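C3-degrading proteinase (CppA protein) (Streptococcus pneumoniae, PDB 3E0R) probably degrades complement component C3 and is built from two regions related to the glyoxalase superfamily. Local coordinates at residues R21-K35 with E39-G51. Sequence-based numbering, arbitrary orientation.
Sequences RKLNETFYIETLGMK and EESAFLSLGDQTG
Leu46 of strand 43-47 sets its two methyls against Ile29 and Tyr28 of helix 21-31. CD2 lies 3.8 Å from Ile29 CG1, and CD1 lies 3.9 Å from Tyr28 CB, close to the root of the ring. The Tyr28 side chain crosses Leu46 at about a right angle and continues away from it, toward Leu55 and Leu57 of strand 53-59. Its ring is covered on one face by the edge atom CD2 of Phe27. The selenium of Met34, a selenomethionine, touches Leu46 CB. About one helical turn nearer the start of helix 21-31, Leu44 packs on Glu25. With CG anti to the backbone N (chi1 177°), Leu44 reaches up to the helix and sets CD2 on Glu25 CG.

The helix runs nearly parallel to the strand, with 17° between their directions. It follows strand 9-18, leads into strand 35-39 and packs on one face of the mixed sheet, as in the beta-alpha-beta-beta-beta unit of the glyoxalase clan. After Gly33, which has positive phi, the chain turns back to the sheet edge. There Lys35 and Gly47 form an antiparallel hydrogen-bonded pair. Lys35 N donates to Gly47 O at 3.0 Å, and Gly47 N returns a bond to Lys35 O.

The other end is polar. Arg21 NH2 meets Glu39 OE1 at 2.7 Å in a salt bridge, and it also donates to Glu40 O. Arg21 NH1 donates to Ser41 O at 3.2 Å, with that oxygen in the guanidinium plane. The guanidinium therefore holds the turn between strands 35-39 and 43-47 against the first helical turn. Glu25 OE2 lies 2.9 Å from Glu39 OE2, two acceptors of like charge. Arg21 NE and Lys22 NZ, both ion-paired with Glu25, probably ease that repulsion.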
loop_
_atom_site.group_PDB
_atom_site.type_symbol
_atom_site.label_atom_id
_atom_site.label_comp_id
_atom_site.label_asym_id
_atom_site.label_seq_id
_atom_site.Cartn_x
_atom_site.Cartn_y
_atom_site.Cartn_z
ATOM N N ARG A 21 -3.283 0.212 16.686
ATOM C CA ARG A 21 -2.982 1.496 16.078
ATOM C C ARG A 21 -1.608 2.042 16.434
ATOM O O ARG A 21 -0.830 2.420 15.552
ATOM C CB ARG A 21 -4.016 2.543 16.495
ATOM C CG ARG A 21 -4.213 3.578 15.434
ATOM C CD ARG A 21 -4.285 4.953 16.008
ATOM N NE ARG A 21 -4.733 5.892 14.981
ATOM C CZ ARG A 21 -6.001 6.026 14.590
ATOM N NH1 ARG A 21 -6.973 5.280 15.113
ATOM N NH2 ARG A 21 -6.305 6.920 13.679
ATOM N N LYS A 22 -1.320 2.139 17.719
ATOM C CA LYS A 22 -0.074 2.735 18.145
ATOM C C LYS A 22 1.095 1.950 17.539
ATOM O O LYS A 22 2.052 2.545 17.079
ATOM C CB LYS A 22 0.014 2.816 19.676
ATOM C CG LYS A 22 1.137 3.698 20.158
ATOM C CD LYS A 22 0.706 5.151 20.142
ATOM C CE LYS A 22 1.840 6.101 19.778
ATOM N NZ LYS A 22 1.331 7.450 19.347
ATOM N N LEU A 23 1.006 0.612 17.524
ATOM C CA LEU A 23 2.033 -0.216 16.893
ATOM C C LEU A 23 2.287 0.194 15.459
ATOM O O LEU A 23 3.429 0.426 15.049
ATOM C CB LEU A 23 1.626 -1.699 16.879
ATOM C CG LEU A 23 2.132 -2.663 17.931
ATOM C CD1 LEU A 23 1.568 -4.065 17.673
ATOM C CD2 LEU A 23 3.662 -2.654 17.945
ATOM N N ASN A 24 1.203 0.238 14.690
ATOM C CA ASN A 24 1.264 0.560 13.258
ATOM C C ASN A 24 1.752 2.003 13.039
ATOM O O ASN A 24 2.565 2.271 12.150
ATOM C CB ASN A 24 -0.085 0.252 12.578
ATOM C CG ASN A 24 -0.315 -1.243 12.366
ATOM O OD1 ASN A 24 -0.098 -1.747 11.279
ATOM N ND2 ASN A 24 -0.682 -1.971 13.431
ATOM N N GLU A 25 1.295 2.927 13.879
ATOM C CA GLU A 25 1.783 4.331 13.830
ATOM C C GLU A 25 3.284 4.410 14.040
ATOM O O GLU A 25 3.992 5.099 13.330
ATOM C CB GLU A 25 1.171 5.166 14.951
ATOM C CG GLU A 25 -0.299 5.447 14.871
ATOM C CD GLU A 25 -0.719 6.544 15.884
ATOM O OE1 GLU A 25 -0.108 6.645 16.961
ATOM O OE2 GLU A 25 -1.663 7.308 15.586
ATOM N N THR A 26 3.758 3.710 15.068
ATOM C CA THR A 26 5.167 3.704 15.400
ATOM C C THR A 26 6.007 3.240 14.228
ATOM O O THR A 26 7.135 3.687 14.060
ATOM C CB THR A 26 5.456 2.799 16.608
ATOM O OG1 THR A 26 4.507 3.090 17.635
ATOM C CG2 THR A 26 6.856 3.021 17.141
ATOM N N PHE A 27 5.442 2.335 13.436
ATOM C CA PHE A 27 6.146 1.692 12.323
ATOM C C PHE A 27 6.195 2.645 11.122
ATOM O O PHE A 27 7.272 2.993 10.626
ATOM C CB PHE A 27 5.458 0.335 11.973
ATOM C CG PHE A 27 6.067 -0.380 10.816
ATOM C CD1 PHE A 27 7.308 -1.003 10.940
ATOM C CD2 PHE A 27 5.426 -0.420 9.603
ATOM C CE1 PHE A 27 7.887 -1.650 9.872
ATOM C CE2 PHE A 27 5.996 -1.056 8.525
ATOM C CZ PHE A 27 7.200 -1.682 8.646
ATOM N N TYR A 28 5.025 3.114 10.711
ATOM C CA TYR A 28 4.923 3.851 9.454
ATOM C C TYR A 28 5.426 5.288 9.571
ATOM O O TYR A 28 6.074 5.823 8.655
ATOM C CB TYR A 28 3.503 3.804 8.964
ATOM C CG TYR A 28 3.165 2.497 8.322
ATOM C CD1 TYR A 28 3.628 2.198 7.051
ATOM C CD2 TYR A 28 2.304 1.578 8.945
ATOM C CE1 TYR A 28 3.302 0.972 6.430
ATOM C CE2 TYR A 28 1.961 0.344 8.323
ATOM C CZ TYR A 28 2.488 0.058 7.078
ATOM O OH TYR A 28 2.155 -1.107 6.468
ATOM N N ILE A 29 5.201 5.860 10.751
ATOM C CA ILE A 29 5.581 7.235 11.021
ATOM C C ILE A 29 6.977 7.259 11.591
ATOM O O ILE A 29 7.874 7.824 10.984
ATOM C CB ILE A 29 4.581 7.966 11.985
ATOM C CG1 ILE A 29 3.207 8.079 11.337
ATOM C CG2 ILE A 29 5.076 9.362 12.323
ATOM C CD1 ILE A 29 2.107 8.281 12.325
ATOM N N GLU A 30 7.165 6.619 12.747
ATOM C CA GLU A 30 8.431 6.742 13.441
ATOM C C GLU A 30 9.506 5.981 12.700
ATOM O O GLU A 30 10.605 6.491 12.488
ATOM C CB GLU A 30 8.394 6.284 14.906
ATOM C CG GLU A 30 7.031 6.332 15.598
ATOM C CD GLU A 30 6.843 7.437 16.614
ATOM O OE1 GLU A 30 7.378 7.269 17.736
ATOM O OE2 GLU A 30 6.112 8.419 16.297
ATOM N N THR A 31 9.221 4.759 12.303
ATOM C CA THR A 31 10.278 3.936 11.721
ATOM C C THR A 31 10.487 4.384 10.267
ATOM O O THR A 31 11.603 4.823 9.915
ATOM C CB THR A 31 10.010 2.416 11.947
ATOM O OG1 THR A 31 9.821 2.199 13.359
ATOM C CG2 THR A 31 11.174 1.523 11.440
ATOM N N LEU A 32 9.415 4.392 9.465
ATOM C CA LEU A 32 9.567 4.595 8.025
ATOM C C LEU A 32 9.658 6.039 7.557
ATOM O O LEU A 32 10.146 6.291 6.471
ATOM C CB LEU A 32 8.481 3.831 7.242
ATOM C CG LEU A 32 8.565 2.279 7.330
ATOM C CD1 LEU A 32 7.512 1.624 6.392
ATOM C CD2 LEU A 32 9.991 1.766 7.104
ATOM N N GLY A 33 9.207 6.986 8.362
ATOM C CA GLY A 33 9.313 8.401 8.013
ATOM C C GLY A 33 8.114 9.026 7.318
ATOM O O GLY A 33 8.225 10.126 6.783
HETATM N N MSE A 34 6.973 8.338 7.317
HETATM C CA MSE A 34 5.708 8.911 6.792
HETATM C C MSE A 34 5.044 9.947 7.732
HETATM O O MSE A 34 5.220 9.947 8.934
HETATM C CB MSE A 34 4.695 7.797 6.485
HETATM C CG MSE A 34 5.259 6.705 5.559
HETATM SE SE MSE A 34 3.890 5.504 4.887
HETATM C CE MSE A 34 4.995 4.215 3.852
ATOM N N LYS A 35 4.237 10.796 7.136
ATOM C CA LYS A 35 3.512 11.851 7.773
ATOM C C LYS A 35 2.001 11.517 7.951
ATOM O O LYS A 35 1.342 11.042 7.037
ATOM C CB LYS A 35 3.667 13.078 6.877
ATOM C CG LYS A 35 3.149 14.373 7.460
ATOM C CD LYS A 35 3.349 15.540 6.477
ATOM C CE LYS A 35 2.791 16.894 7.022
ATOM N NZ LYS A 35 3.267 17.222 8.390
ATOM N N GLU A 39 -6.145 12.509 11.133
ATOM C CA GLU A 39 -6.209 11.612 12.249
ATOM C C GLU A 39 -7.646 11.488 12.655
ATOM O O GLU A 39 -8.129 12.170 13.565
ATOM C CB GLU A 39 -5.294 12.085 13.374
ATOM C CG GLU A 39 -3.949 11.348 13.373
ATOM C CD GLU A 39 -4.062 9.976 14.022
ATOM O OE1 GLU A 39 -4.976 9.217 13.621
ATOM O OE2 GLU A 39 -3.264 9.668 14.943
ATOM N N GLU A 40 -8.338 10.636 11.912
ATOM C CA GLU A 40 -9.667 10.224 12.286
ATOM C C GLU A 40 -9.542 9.051 13.257
ATOM O O GLU A 40 -8.456 8.532 13.470
ATOM C CB GLU A 40 -10.511 9.890 11.041
ATOM C CG GLU A 40 -11.627 10.897 10.812
ATOM C CD GLU A 40 -12.616 10.911 11.971
ATOM O OE1 GLU A 40 -12.546 11.834 12.809
ATOM O OE2 GLU A 40 -13.439 9.976 12.064
ATOM N N SER A 41 -10.650 8.660 13.867
ATOM C CA SER A 41 -10.663 7.541 14.815
ATOM C C SER A 41 -10.700 6.170 14.134
ATOM O O SER A 41 -10.157 5.198 14.658
ATOM C CB SER A 41 -11.874 7.643 15.738
ATOM O OG SER A 41 -11.913 8.894 16.407
ATOM N N ALA A 42 -11.384 6.088 12.997
ATOM C CA ALA A 42 -11.437 4.862 12.206
ATOM C C ALA A 42 -10.083 4.613 11.540
ATOM O O ALA A 42 -9.640 3.471 11.417
ATOM C CB ALA A 42 -12.559 4.959 11.151
ATOM N N PHE A 43 -9.418 5.689 11.123
ATOM C CA PHE A 43 -8.214 5.543 10.325
ATOM C C PHE A 43 -7.160 6.675 10.344
ATOM O O PHE A 43 -7.393 7.867 10.596
ATOM C CB PHE A 43 -8.570 5.152 8.862
ATOM C CG PHE A 43 -9.290 6.222 8.062
ATOM C CD1 PHE A 43 -8.719 7.499 7.851
ATOM C CD2 PHE A 43 -10.502 5.930 7.442
ATOM C CE1 PHE A 43 -9.365 8.473 7.090
ATOM C CE2 PHE A 43 -11.164 6.917 6.653
ATOM C CZ PHE A 43 -10.591 8.179 6.479
ATOM N N LEU A 44 -5.974 6.211 10.020
ATOM C CA LEU A 44 -4.827 7.005 9.841
ATOM C C LEU A 44 -4.554 7.177 8.313
ATOM O O LEU A 44 -4.405 6.205 7.512
ATOM C CB LEU A 44 -3.703 6.310 10.606
ATOM C CG LEU A 44 -2.303 6.910 10.546
ATOM C CD1 LEU A 44 -2.245 8.339 11.094
ATOM C CD2 LEU A 44 -1.355 5.950 11.263
ATOM N N SER A 45 -4.529 8.440 7.934
ATOM C CA SER A 45 -4.244 8.868 6.589
ATOM C C SER A 45 -2.772 9.149 6.585
ATOM O O SER A 45 -2.354 10.007 7.307
ATOM C CB SER A 45 -5.042 10.164 6.277
ATOM O OG SER A 45 -4.930 10.564 4.925
ATOM N N LEU A 46 -1.990 8.392 5.797
ATOM C CA LEU A 46 -0.542 8.580 5.683
ATOM C C LEU A 46 -0.112 9.095 4.289
ATOM O O LEU A 46 -0.669 8.737 3.262
ATOM C CB LEU A 46 0.234 7.278 6.007
ATOM C CG LEU A 46 -0.037 6.603 7.371
ATOM C CD1 LEU A 46 0.281 5.109 7.272
ATOM C CD2 LEU A 46 0.790 7.342 8.462
ATOM N N GLY A 47 0.940 9.910 4.299
ATOM C CA GLY A 47 1.500 10.485 3.087
ATOM C C GLY A 47 2.890 11.029 3.380
ATOM O O GLY A 47 3.557 10.504 4.207
ATOM N N ASP A 48 3.292 12.082 2.681
ATOM C CA ASP A 48 4.644 12.664 2.795
ATOM C C ASP A 48 4.514 14.177 2.929
ATOM O O ASP A 48 3.471 14.683 3.393
ATOM C CB ASP A 48 5.561 12.202 1.611
ATOM C CG ASP A 48 4.995 12.572 0.218
ATOM O OD1 ASP A 48 4.208 13.527 0.144
ATOM O OD2 ASP A 48 5.326 11.900 -0.788
ATOM N N GLN A 49 5.542 14.924 2.559
ATOM C CA GLN A 49 5.508 16.356 2.771
ATOM C C GLN A 49 4.810 17.053 1.675
ATOM O O GLN A 49 4.648 18.233 1.762
ATOM C CB GLN A 49 6.868 16.995 2.831
ATOM C CG GLN A 49 7.937 16.139 3.320
ATOM C CD GLN A 49 8.287 16.391 4.759
ATOM O OE1 GLN A 49 7.371 16.576 5.616
ATOM N NE2 GLN A 49 9.616 16.352 5.062
ATOM N N THR A 50 4.402 16.354 0.633
ATOM C CA THR A 50 3.479 16.939 -0.370
ATOM C C THR A 50 2.095 17.180 0.239
ATOM O O THR A 50 1.311 18.032 -0.214
ATOM C CB THR A 50 3.366 16.047 -1.598
ATOM O OG1 THR A 50 2.611 14.871 -1.261
ATOM C CG2 THR A 50 4.764 15.694 -2.122
ATOM N N GLY A 51 1.810 16.424 1.291
ATOM C CA GLY A 51 0.588 16.598 2.027
ATOM C C GLY A 51 -0.501 15.772 1.421
ATOM O O GLY A 51 -1.643 15.904 1.820
#